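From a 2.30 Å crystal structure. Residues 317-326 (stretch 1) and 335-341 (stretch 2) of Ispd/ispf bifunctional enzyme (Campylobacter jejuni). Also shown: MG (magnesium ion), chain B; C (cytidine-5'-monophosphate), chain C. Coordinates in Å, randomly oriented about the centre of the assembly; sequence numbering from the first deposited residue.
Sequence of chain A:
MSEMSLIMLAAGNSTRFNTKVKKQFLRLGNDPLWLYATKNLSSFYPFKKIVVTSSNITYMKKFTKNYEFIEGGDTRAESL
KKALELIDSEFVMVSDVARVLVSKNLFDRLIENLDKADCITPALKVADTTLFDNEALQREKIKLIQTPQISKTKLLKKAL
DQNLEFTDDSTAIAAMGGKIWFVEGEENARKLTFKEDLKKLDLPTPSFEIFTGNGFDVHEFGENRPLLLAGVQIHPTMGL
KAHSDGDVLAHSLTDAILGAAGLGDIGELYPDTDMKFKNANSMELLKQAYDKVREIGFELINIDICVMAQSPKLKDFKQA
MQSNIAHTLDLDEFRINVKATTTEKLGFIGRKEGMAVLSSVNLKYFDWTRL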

# COMPACT_ATOMS: atom_id res chain seq x y z
N PHE A 317 -51.26 -4.19 1.69
CA PHE A 317 -50.61 -5.32 1.03
C PHE A 317 -49.15 -5.05 0.64
O PHE A 317 -48.44 -5.96 0.20
CB PHE A 317 -51.44 -5.75 -0.19
CG PHE A 317 -52.87 -6.10 0.15
CD1 PHE A 317 -53.88 -5.16 0.02
CD2 PHE A 317 -53.19 -7.37 0.62
CE1 PHE A 317 -55.21 -5.48 0.35
CE2 PHE A 317 -54.51 -7.71 0.97
CZ PHE A 317 -55.52 -6.76 0.83
N LYS A 318 -48.72 -3.81 0.80
CA LYS A 318 -47.41 -3.38 0.30
C LYS A 318 -46.24 -4.11 0.96
O LYS A 318 -45.33 -4.54 0.27
CB LYS A 318 -47.24 -1.86 0.42
CG LYS A 318 -48.04 -1.09 -0.60
CD LYS A 318 -48.15 0.39 -0.18
CE LYS A 318 -49.05 1.17 -1.14
NZ LYS A 318 -49.25 2.58 -0.71
N GLN A 319 -46.28 -4.26 2.28
CA GLN A 319 -45.22 -4.98 2.99
C GLN A 319 -45.15 -6.47 2.59
O GLN A 319 -44.06 -7.02 2.40
CB GLN A 319 -45.32 -4.81 4.52
CG GLN A 319 -45.19 -3.34 5.02
CD GLN A 319 -43.87 -2.67 4.60
OE1 GLN A 319 -42.79 -3.20 4.86
NE2 GLN A 319 -43.96 -1.50 3.96
N ALA A 320 -46.31 -7.10 2.43
CA ALA A 320 -46.38 -8.49 1.98
C ALA A 320 -45.86 -8.68 0.53
O ALA A 320 -45.16 -9.65 0.25
CB ALA A 320 -47.82 -9.01 2.12
N MET A 321 -46.21 -7.77 -0.37
CA MET A 321 -45.69 -7.79 -1.74
C MET A 321 -44.16 -7.69 -1.76
O MET A 321 -43.48 -8.48 -2.43
CB MET A 321 -46.30 -6.64 -2.56
CG MET A 321 -47.75 -6.87 -2.94
SD MET A 321 -48.57 -5.45 -3.69
CE MET A 321 -47.93 -5.53 -5.18
N GLN A 322 -43.64 -6.72 -1.02
CA GLN A 322 -42.20 -6.52 -0.85
C GLN A 322 -41.52 -7.77 -0.32
O GLN A 322 -40.45 -8.17 -0.80
CB GLN A 322 -41.94 -5.33 0.09
CG GLN A 322 -42.17 -3.98 -0.59
CD GLN A 322 -42.28 -2.78 0.36
OE1 GLN A 322 -42.92 -1.79 0.01
NE2 GLN A 322 -41.64 -2.85 1.53
N SER A 323 -42.14 -8.39 0.67
CA SER A 323 -41.58 -9.58 1.31
C SER A 323 -41.62 -10.81 0.39
O SER A 323 -40.67 -11.60 0.35
CB SER A 323 -42.27 -9.84 2.67
OG SER A 323 -42.02 -11.17 3.11
N ASN A 324 -42.70 -10.96 -0.36
CA ASN A 324 -42.79 -12.05 -1.35
C ASN A 324 -41.80 -11.90 -2.52
O ASN A 324 -41.21 -12.90 -2.96
CB ASN A 324 -44.23 -12.19 -1.86
CG ASN A 324 -44.53 -13.59 -2.40
OD1 ASN A 324 -44.09 -14.61 -1.85
ND2 ASN A 324 -45.27 -13.65 -3.50
N ILE A 325 -41.62 -10.68 -3.02
CA ILE A 325 -40.57 -10.39 -4.01
C ILE A 325 -39.19 -10.73 -3.46
O ILE A 325 -38.37 -11.32 -4.16
CB ILE A 325 -40.58 -8.90 -4.49
CG1 ILE A 325 -41.84 -8.58 -5.30
CG2 ILE A 325 -39.31 -8.57 -5.31
CD1 ILE A 325 -42.15 -7.06 -5.40
N ALA A 326 -38.93 -10.35 -2.21
CA ALA A 326 -37.64 -10.65 -1.57
C ALA A 326 -37.37 -12.15 -1.50
O ALA A 326 -36.26 -12.60 -1.78
CB ALA A 326 -37.55 -10.02 -0.15
N ARG A 335 -34.35 -4.00 0.31
CA ARG A 335 -34.01 -3.64 -1.07
C ARG A 335 -35.22 -3.52 -2.01
O ARG A 335 -35.03 -3.24 -3.19
CB ARG A 335 -33.03 -4.66 -1.65
CG ARG A 335 -31.69 -4.65 -0.98
CD ARG A 335 -30.78 -5.77 -1.43
NE ARG A 335 -29.51 -5.67 -0.72
CZ ARG A 335 -28.57 -4.75 -0.94
NH1 ARG A 335 -28.73 -3.82 -1.89
NH2 ARG A 335 -27.47 -4.76 -0.20
N ILE A 336 -36.43 -3.77 -1.49
CA ILE A 336 -37.66 -3.79 -2.30
C ILE A 336 -38.63 -2.74 -1.79
O ILE A 336 -38.89 -2.66 -0.58
CB ILE A 336 -38.40 -5.18 -2.21
CG1 ILE A 336 -37.43 -6.38 -2.17
CG2 ILE A 336 -39.46 -5.30 -3.30
CD1 ILE A 336 -36.57 -6.56 -3.37
N ASN A 337 -39.21 -1.98 -2.71
CA ASN A 337 -40.21 -0.97 -2.36
C ASN A 337 -41.35 -0.93 -3.36
O ASN A 337 -41.13 -0.87 -4.57
CB ASN A 337 -39.56 0.41 -2.24
CG ASN A 337 -40.45 1.40 -1.50
OD1 ASN A 337 -40.56 1.38 -0.27
ND2 ASN A 337 -41.10 2.29 -2.26
N VAL A 338 -42.58 -0.95 -2.86
CA VAL A 338 -43.76 -0.90 -3.72
C VAL A 338 -44.61 0.30 -3.35
O VAL A 338 -44.99 0.45 -2.19
CB VAL A 338 -44.59 -2.21 -3.62
CG1 VAL A 338 -45.86 -2.12 -4.47
CG2 VAL A 338 -43.75 -3.42 -4.05
N LYS A 339 -44.89 1.14 -4.34
CA LYS A 339 -45.69 2.34 -4.15
C LYS A 339 -46.94 2.25 -4.99
O LYS A 339 -47.04 1.39 -5.86
CB LYS A 339 -44.89 3.60 -4.55
CG LYS A 339 -43.46 3.64 -3.99
CD LYS A 339 -42.78 4.98 -4.26
CE LYS A 339 -42.53 5.21 -5.75
NZ LYS A 339 -41.90 4.04 -6.44
N ALA A 340 -47.90 3.16 -4.76
CA ALA A 340 -49.11 3.19 -5.56
C ALA A 340 -49.65 4.60 -5.71
O ALA A 340 -49.43 5.44 -4.85
CB ALA A 340 -50.19 2.26 -4.95
N THR A 341 -50.36 4.85 -6.80
CA THR A 341 -51.10 6.10 -6.98
C THR A 341 -52.35 5.83 -7.81
O THR A 341 -52.38 4.89 -8.61
CB THR A 341 -50.21 7.21 -7.63
OG1 THR A 341 -50.98 8.41 -7.79
CG2 THR A 341 -49.82 6.84 -9.09
MG MG B . -51.16 10.26 -6.47
OP3 C C . -52.15 10.01 -4.80
P C C . -53.49 9.35 -4.62
OP1 C C . -53.96 8.62 -5.83
OP2 C C . -54.50 10.31 -4.06
O5' C C . -53.25 8.23 -3.50
C5' C C . -52.89 8.56 -2.17
C4' C C . -52.17 7.38 -1.51
O4' C C . -52.98 6.20 -1.50
C3' C C . -50.88 6.95 -2.21
O3' C C . -49.76 7.72 -1.79
C2' C C . -50.75 5.50 -1.81
O2' C C . -50.21 5.42 -0.49
C1' C C . -52.18 5.02 -1.65
N1 C C . -52.73 4.17 -2.74
C2 C C . -52.80 2.77 -2.58
O2 C C . -52.36 2.24 -1.54
N3 C C . -53.35 1.99 -3.55
C4 C C . -53.83 2.54 -4.69
N4 C C . -54.37 1.76 -5.67
C5 C C . -53.75 3.91 -4.87
C6 C C . -53.20 4.72 -3.87
O HOH W 1 -41.27 -0.06 2.25
O HOH W 2 -44.28 0.48 0.40
O HOH W 3 -50.73 12.03 -5.25
O HOH W 4 -49.53 9.56 -5.47
O HOH W 5 -52.77 10.88 -7.75

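How do a helix and a strand lie against each other here? Helix 318-326 runs obliquely antiparallel to strand 336-341, their directions differing by 143° and their axes approaching to 7.7 Å. Backbone hydrogen bonds donated by M321 through A326, each to the residue four earlier, such as A326 N to Q322 O at 3.0 Å, hold the helix in shape. The strand alternates: I336, V338 and A340 point their CA-to-CB bonds toward the helix, while N337, K339 and T341 point theirs away. K318, M321 and I325, spaced three and four apart, point theirs toward the strand.

Why does Q322, whose CA-to-CB bond points sideways, matter so much? Its chi1 of -76° (m) and chi2 of 165° (t) extend the chain so that its amide reaches the strand backbone. There OE1 accepts a hydrogen bond from V338 N, with 3.0 Å between Q322 OE1 and V338 N and an angle of 160° at the hydrogen. NE2 of the same residue also comes within 3.5 Å of I336 O, but the angle is too poor for a bond; it donates instead to water 1, with Q322 NE2 2.9 Å from the water oxygen. Water 2 donates to both Q322 OE1 and V338 O, each 2.7 Å from its oxygen, so the one side chain meets the strand both directly and through solvent.

What packs beside the amide? Aliphatic groups pack against I336 and V338, including Q322's own CG, 3.8 Å from V338 CG2. I325, with chi1 m and chi2 t, holds CD1 3.8 Å from I336 CG2 and 4.2 Å from V338 CG2. M321, with chi angles m, t and p, brings CE to 4.1 Å from V338 CG1. With chi1 trans, V338 turns CG1 to M321 CE, while its CG2 lies among Q322 CG, I325 CD1 and M321 CB. I336, at m and m, sets CG1 4.2 Å from A326 CB. These contacts bury hydrocarbon surface, while the Q322 amide keeps its waters.

Where does the contact meet the bound nucleotide? K318 has chi1 m and the rest of its chain trans, an extended form that passes along the strand, with K318 CD 3.7 Å from V338 O and K318 CE 4.1 Å from A340 CB. Its tip carries on to the cytidine-5'-monophosphate, where K318 NZ makes a weak hydrogen bond to O2 of the nucleotide at 3.2 Å. The CA-to-CB bond of T341 points away from the helix; its trans chi1 accompanies a different role, with T341 OG1 2.3 Å from the magnesium ion, which also binds the nucleotide's OP3.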